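Local coordinates for NikO protein (Streptomyces tendae, PDB 4FQD) that is an enolpyruvyl transferase of the MurA subfamily, essential in nikkomycin biosynthesis, and probably transfers the enolpyruvyl group of phosphoenolpyruvate to its substrate, at residues G26-S31 and V269-A274; R310-A315 and T319-T324. The protein carries 4 engineered substitutions. All blocks are in the same frame, centred on the assembly; numbering follows the deposited sequence.

Contacts 1 and 2 lie about 11 Å apart, centre to centre, and together illustrate how one helix and one mixed sheet can unite distant parts of a chain. The sheet runs in the order 27-29, 283-286, 317-320, 311-313, so contact 1 involves one of its outermost strands and contact 2 the hairpin at its other margin. Helix 265-278 connects them: Trp271 meets the early strand, while the next residue, Ile272, packs on the hairpin, with its CG2 3.8 Å from Val311 CG2. Both segments of contact 1 precede that hairpin in the chain. In this inverse alpha/beta barrel, strand 27-29 thus completes a sheet otherwise built from residues 283-320, making one unit from chain-distant parts.

Contact 1. Residues G26-S31 and V269-A274; sequences GAVRTS and VTWICA
Similar first torsions in Val28 and Trp271 bring a pair of methyls and an indole face together. In Val28, CG1 stands beside the backbone N and anti to the carbonyl carbon (chi1 -71°), which puts CG2 between the N and the carbonyl carbon and turns both methyls to the helix. Trp271 likewise carries its CG anti to the carbonyl carbon (chi1 -72°), and the indole reaches out from helix 265-278 with a face presented to the strand. The outcome is a clear CH-pi contact. CG1 of Val28 sits 3.8 Å from the centroid of the six-membered ring of Trp271, only 8° off its normal, with CZ3 as the nearest ring atom. The second methyl serves the other half of the indole: Val28 CG2 is 4.0 Å from Trp271 CG, in the five-membered ring. The branched side chain therefore spreads over the bicyclic face with one methyl for each ring. Thr30 adds a lighter touch, its CG2 coming obliquely to 4.4 Å from Trp271 CD1, while its OG1 is hydrogen-bonded to the carbonyl O of Thr286. No hydrogen bond joins the two segments directly, but Glu267, one turn earlier in the helix, links them: its OE2 takes the N-H of Trp271 NE1 and its OE1 that of Ser31 N. The bond to NE1, with the packing, helps to set the rotation of the indole. Ile285 and Leu448 touch both Val28 and Trp271, and Leu441 and Leu445 of helix 441-447 pack on the indole. An outermost strand is thus fastened to a helix packed on its sheet, in the buried core of the inverse barrel: strand 27-29 runs parallel to strand 283-286, while helix 344-351 meets Val269, Thr270 and Cys273.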
loop_
_atom_site.group_PDB
_atom_site.type_symbol
_atom_site.label_atom_id
_atom_site.label_comp_id
_atom_site.label_asym_id
_atom_site.label_seq_id
_atom_site.Cartn_x
_atom_site.Cartn_y
_atom_site.Cartn_z
ATOM N N GLY A 26 -12.464 -31.686 -9.521
ATOM C CA GLY A 26 -11.853 -32.140 -10.756
ATOM C C GLY A 26 -10.506 -31.489 -11.003
ATOM O O GLY A 26 -9.848 -31.025 -10.071
ATOM N N ALA A 27 -10.096 -31.457 -12.266
ATOM C CA ALA A 27 -8.828 -30.847 -12.642
ATOM C C ALA A 27 -9.030 -29.812 -13.741
ATOM O O ALA A 27 -9.926 -29.944 -14.574
ATOM C CB ALA A 27 -7.839 -31.911 -13.088
ATOM N N VAL A 28 -8.195 -28.779 -13.731
ATOM C CA VAL A 28 -8.244 -27.744 -14.756
ATOM C C VAL A 28 -6.880 -27.567 -15.412
ATOM O O VAL A 28 -5.847 -27.633 -14.745
ATOM C CB VAL A 28 -8.712 -26.390 -14.180
ATOM C CG1 VAL A 28 -10.188 -26.443 -13.823
ATOM C CG2 VAL A 28 -7.879 -26.008 -12.967
ATOM N N ARG A 29 -6.879 -27.352 -16.722
ATOM C CA ARG A 29 -5.642 -27.065 -17.435
ATOM C C ARG A 29 -5.634 -25.619 -17.913
ATOM O O ARG A 29 -6.611 -25.133 -18.483
ATOM C CB ARG A 29 -5.435 -28.034 -18.606
ATOM C CG ARG A 29 -6.552 -28.034 -19.635
ATOM C CD ARG A 29 -6.245 -28.983 -20.783
ATOM N NE ARG A 29 -5.030 -28.607 -21.505
ATOM C CZ ARG A 29 -4.030 -29.441 -21.768
ATOM N NH1 ARG A 29 -4.093 -30.705 -21.370
ATOM N NH2 ARG A 29 -2.963 -29.013 -22.432
ATOM N N THR A 30 -4.526 -24.932 -17.663
ATOM C CA THR A 30 -4.407 -23.526 -18.023
ATOM C C THR A 30 -4.006 -23.352 -19.479
ATOM O O THR A 30 -3.458 -24.265 -20.100
ATOM C CB THR A 30 -3.372 -22.809 -17.136
ATOM O OG1 THR A 30 -2.102 -23.461 -17.261
ATOM C CG2 THR A 30 -3.808 -22.833 -15.680
ATOM N N SER A 31 -4.289 -22.174 -20.021
ATOM C CA SER A 31 -3.831 -21.815 -21.355
ATOM C C SER A 31 -2.653 -20.856 -21.237
ATOM O O SER A 31 -2.371 -20.342 -20.154
ATOM C CB SER A 31 -4.961 -21.178 -22.164
ATOM O OG SER A 31 -6.007 -22.105 -22.395
ATOM N N VAL A 269 -4.282 -17.371 -11.008
ATOM C CA VAL A 269 -4.873 -16.658 -9.882
ATOM C C VAL A 269 -6.365 -16.954 -9.787
ATOM O O VAL A 269 -6.890 -17.216 -8.702
ATOM C CB VAL A 269 -4.672 -15.133 -10.018
ATOM C CG1 VAL A 269 -5.418 -14.391 -8.916
ATOM C CG2 VAL A 269 -3.193 -14.786 -9.996
ATOM N N THR A 270 -7.035 -16.927 -10.935
ATOM C CA THR A 270 -8.473 -17.161 -11.007
ATOM C C THR A 270 -8.857 -18.542 -10.481
ATOM O O THR A 270 -9.828 -18.684 -9.741
ATOM C CB THR A 270 -8.993 -17.007 -12.451
ATOM O OG1 THR A 270 -8.641 -15.712 -12.951
ATOM C CG2 THR A 270 -10.504 -17.172 -12.498
ATOM N N TRP A 271 -8.086 -19.555 -10.862
ATOM C CA TRP A 271 -8.379 -20.922 -10.447
ATOM C C TRP A 271 -8.034 -21.180 -8.983
ATOM O O TRP A 271 -8.704 -21.964 -8.311
ATOM C CB TRP A 271 -7.670 -21.932 -11.353
ATOM C CG TRP A 271 -8.271 -22.026 -12.719
ATOM C CD1 TRP A 271 -7.656 -21.755 -13.907
ATOM C CD2 TRP A 271 -9.613 -22.409 -13.040
ATOM N NE1 TRP A 271 -8.532 -21.951 -14.948
ATOM C CE2 TRP A 271 -9.740 -22.353 -14.441
ATOM C CE3 TRP A 271 -10.720 -22.798 -12.278
ATOM C CZ2 TRP A 271 -10.926 -22.669 -15.097
ATOM C CZ3 TRP A 271 -11.896 -23.113 -12.930
ATOM C CH2 TRP A 271 -11.991 -23.047 -14.326
ATOM N N ILE A 272 -6.986 -20.524 -8.496
ATOM C CA ILE A 272 -6.623 -20.615 -7.087
ATOM C C ILE A 272 -7.739 -20.016 -6.236
ATOM O O ILE A 272 -8.124 -20.579 -5.211
ATOM C CB ILE A 272 -5.293 -19.895 -6.795
ATOM C CG1 ILE A 272 -4.131 -20.636 -7.463
ATOM C CG2 ILE A 272 -5.053 -19.794 -5.297
ATOM C CD1 ILE A 272 -2.793 -19.944 -7.306
ATOM N N CYS A 273 -8.262 -18.877 -6.681
ATOM C CA CYS A 273 -9.382 -18.230 -6.011
ATOM C C CYS A 273 -10.612 -19.132 -6.018
ATOM O O CYS A 273 -11.332 -19.224 -5.024
ATOM C CB CYS A 273 -9.708 -16.895 -6.685
ATOM S SG CYS A 273 -11.155 -16.047 -6.010
ATOM N N ALA A 274 -10.837 -19.801 -7.143
ATOM C CA ALA A 274 -11.978 -20.698 -7.291
ATOM C C ALA A 274 -11.830 -21.947 -6.426
ATOM O O ALA A 274 -12.784 -22.382 -5.783
ATOM C CB ALA A 274 -12.164 -21.080 -8.752
#

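Contact 2. Residues R310-A315 and T319-T324; sequences RVDVGA and TAHPLT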
loop_
_atom_site.group_PDB
_atom_site.type_symbol
_atom_site.label_atom_id
_atom_site.label_comp_id
_atom_site.label_asym_id
_atom_site.label_seq_id
_atom_site.Cartn_x
_atom_site.Cartn_y
_atom_site.Cartn_z
ATOM N N ARG A 310 -3.426 -21.974 1.329
ATOM C CA ARG A 310 -2.467 -23.036 1.050
ATOM C C ARG A 310 -2.488 -23.463 -0.414
ATOM O O ARG A 310 -3.525 -23.875 -0.935
ATOM C CB ARG A 310 -2.719 -24.252 1.943
ATOM C CG ARG A 310 -1.903 -25.470 1.532
ATOM C CD ARG A 310 -2.171 -26.670 2.422
ATOM N NE ARG A 310 -1.521 -27.871 1.902
ATOM C CZ ARG A 310 -1.522 -29.050 2.514
ATOM N NH1 ARG A 310 -2.135 -29.195 3.680
ATOM N NH2 ARG A 310 -0.904 -30.086 1.962
ATOM N N VAL A 311 -1.337 -23.359 -1.070
ATOM C CA VAL A 311 -1.191 -23.810 -2.448
ATOM C C VAL A 311 0.072 -24.648 -2.613
ATOM O O VAL A 311 1.182 -24.165 -2.389
ATOM C CB VAL A 311 -1.134 -22.629 -3.436
ATOM C CG1 VAL A 311 -0.811 -23.127 -4.837
ATOM C CG2 VAL A 311 -2.445 -21.861 -3.429
ATOM N N ASP A 312 -0.102 -25.909 -2.998
ATOM C CA ASP A 312 1.030 -26.791 -3.252
ATOM C C ASP A 312 1.588 -26.521 -4.642
ATOM O O ASP A 312 0.886 -26.681 -5.639
ATOM C CB ASP A 312 0.607 -28.256 -3.133
ATOM C CG ASP A 312 0.049 -28.590 -1.763
ATOM O OD1 ASP A 312 0.495 -27.974 -0.774
ATOM O OD2 ASP A 312 -0.838 -29.466 -1.680
ATOM N N VAL A 313 2.850 -26.110 -4.706
ATOM C CA VAL A 313 3.463 -25.745 -5.979
ATOM C C VAL A 313 4.372 -26.841 -6.528
ATOM O O VAL A 313 5.335 -27.249 -5.877
ATOM C CB VAL A 313 4.261 -24.434 -5.867
ATOM C CG1 VAL A 313 4.970 -24.128 -7.178
ATOM C CG2 VAL A 313 3.342 -23.289 -5.470
ATOM N N GLY A 314 4.054 -27.311 -7.730
ATOM C CA GLY A 314 4.871 -28.297 -8.412
ATOM C C GLY A 314 5.500 -27.713 -9.663
ATOM O O GLY A 314 5.631 -26.495 -9.790
ATOM N N ALA A 315 5.886 -28.580 -10.592
ATOM C CA ALA A 315 6.532 -28.139 -11.823
ATOM C C ALA A 315 5.513 -27.767 -12.894
ATOM O O ALA A 315 5.523 -26.650 -13.412
ATOM C CB ALA A 315 7.468 -29.215 -12.338
ATOM N N THR A 319 -1.665 -26.964 -6.666
ATOM C CA THR A 319 -2.849 -27.475 -5.994
ATOM C C THR A 319 -3.391 -26.477 -4.976
ATOM O O THR A 319 -2.739 -26.180 -3.976
ATOM C CB THR A 319 -2.563 -28.819 -5.304
ATOM O OG1 THR A 319 -2.250 -29.807 -6.293
ATOM C CG2 THR A 319 -3.770 -29.276 -4.512
ATOM N N ALA A 320 -4.586 -25.963 -5.245
ATOM C CA ALA A 320 -5.222 -24.996 -4.359
ATOM C C ALA A 320 -6.201 -25.683 -3.414
ATOM O O ALA A 320 -7.114 -26.384 -3.852
ATOM C CB ALA A 320 -5.925 -23.919 -5.168
ATOM N N HIS A 321 -6.005 -25.478 -2.117
ATOM C CA HIS A 321 -6.828 -26.126 -1.102
ATOM C C HIS A 321 -7.993 -25.246 -0.665
ATOM O O HIS A 321 -7.826 -24.044 -0.455
ATOM C CB HIS A 321 -5.980 -26.504 0.115
ATOM C CG HIS A 321 -4.929 -27.530 -0.175
ATOM N ND1 HIS A 321 -4.931 -28.779 0.403
ATOM C CD2 HIS A 321 -3.844 -27.490 -0.983
ATOM C CE1 HIS A 321 -3.891 -29.467 -0.033
ATOM N NE2 HIS A 321 -3.215 -28.707 -0.878
ATOM N N PRO A 322 -9.184 -25.848 -0.529
ATOM C CA PRO A 322 -10.372 -25.151 -0.029
ATOM C C PRO A 322 -10.161 -24.633 1.390
ATOM O O PRO A 322 -9.225 -25.059 2.069
ATOM C CB PRO A 322 -11.443 -26.246 -0.030
ATOM C CG PRO A 322 -10.978 -27.229 -1.045
ATOM C CD PRO A 322 -9.485 -27.232 -0.930
ATOM N N LEU A 323 -11.027 -23.726 1.826
ATOM C CA LEU A 323 -10.932 -23.149 3.163
ATOM C C LEU A 323 -11.064 -24.200 4.260
ATOM O O LEU A 323 -11.923 -25.080 4.195
ATOM C CB LEU A 323 -11.998 -22.068 3.355
ATOM C CG LEU A 323 -11.787 -20.758 2.596
ATOM C CD1 LEU A 323 -12.938 -19.803 2.857
ATOM C CD2 LEU A 323 -10.464 -20.130 2.996
ATOM N N THR A 324 -10.200 -24.101 5.263
ATOM C CA THR A 324 -10.289 -24.950 6.444
ATOM C C THR A 324 -10.604 -24.077 7.650
ATOM O O THR A 324 -10.994 -24.567 8.709
ATOM C CB THR A 324 -8.978 -25.716 6.693
ATOM O OG1 THR A 324 -7.892 -24.786 6.789
ATOM C CG2 THR A 324 -8.704 -26.687 5.557
#
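His321 NE2 donates a short hydrogen bond to Asp312 OD2, 2.6 Å long with an angle of 162° at the hydrogen. The oxygen lies close to the imidazole plane, but the donor comes to it from above the carboxylate, whose plane stands 77° from that of the ring. Asp312 has a second partner through its other oxygen: Arg310 NE forms a weak salt bridge to OD1 at 3.4 Å. With its chain extended from CG to NE, the arginine runs over one face of His321. Its CD makes a CH-pi contact, 3.8 Å from the centroid of the His321 ring, and farther out the guanidinium stacks on the imidazole with the planes 24° apart.

Beneath these side chains lies an antiparallel hairpin. Asp312 and Thr319 form a hydrogen-bonded pair, with Asp312 N to Thr319 O and Thr319 N to Asp312 O both at 2.8 Å, and His321 N donates to Arg310 O at 3.2 Å. Val311 and Ala320 form the neighbouring non-hydrogen-bonded pair, their side chains on the sheet face turned to helix 265-278. Asp312 and Thr319 occupy the other face, CB to CB at 3.9 Å.

With an alanine in place of His321, Asp312 OD2 would probably lose this donor and the guanidinium its stacking surface. In the Arg310-Asp312-His321 cluster the imidazole donates at its edge and is stacked on its face; the carboxylate probably balances the arginine's charge and would favour a protonated ring, though the NE2 bond does not require one.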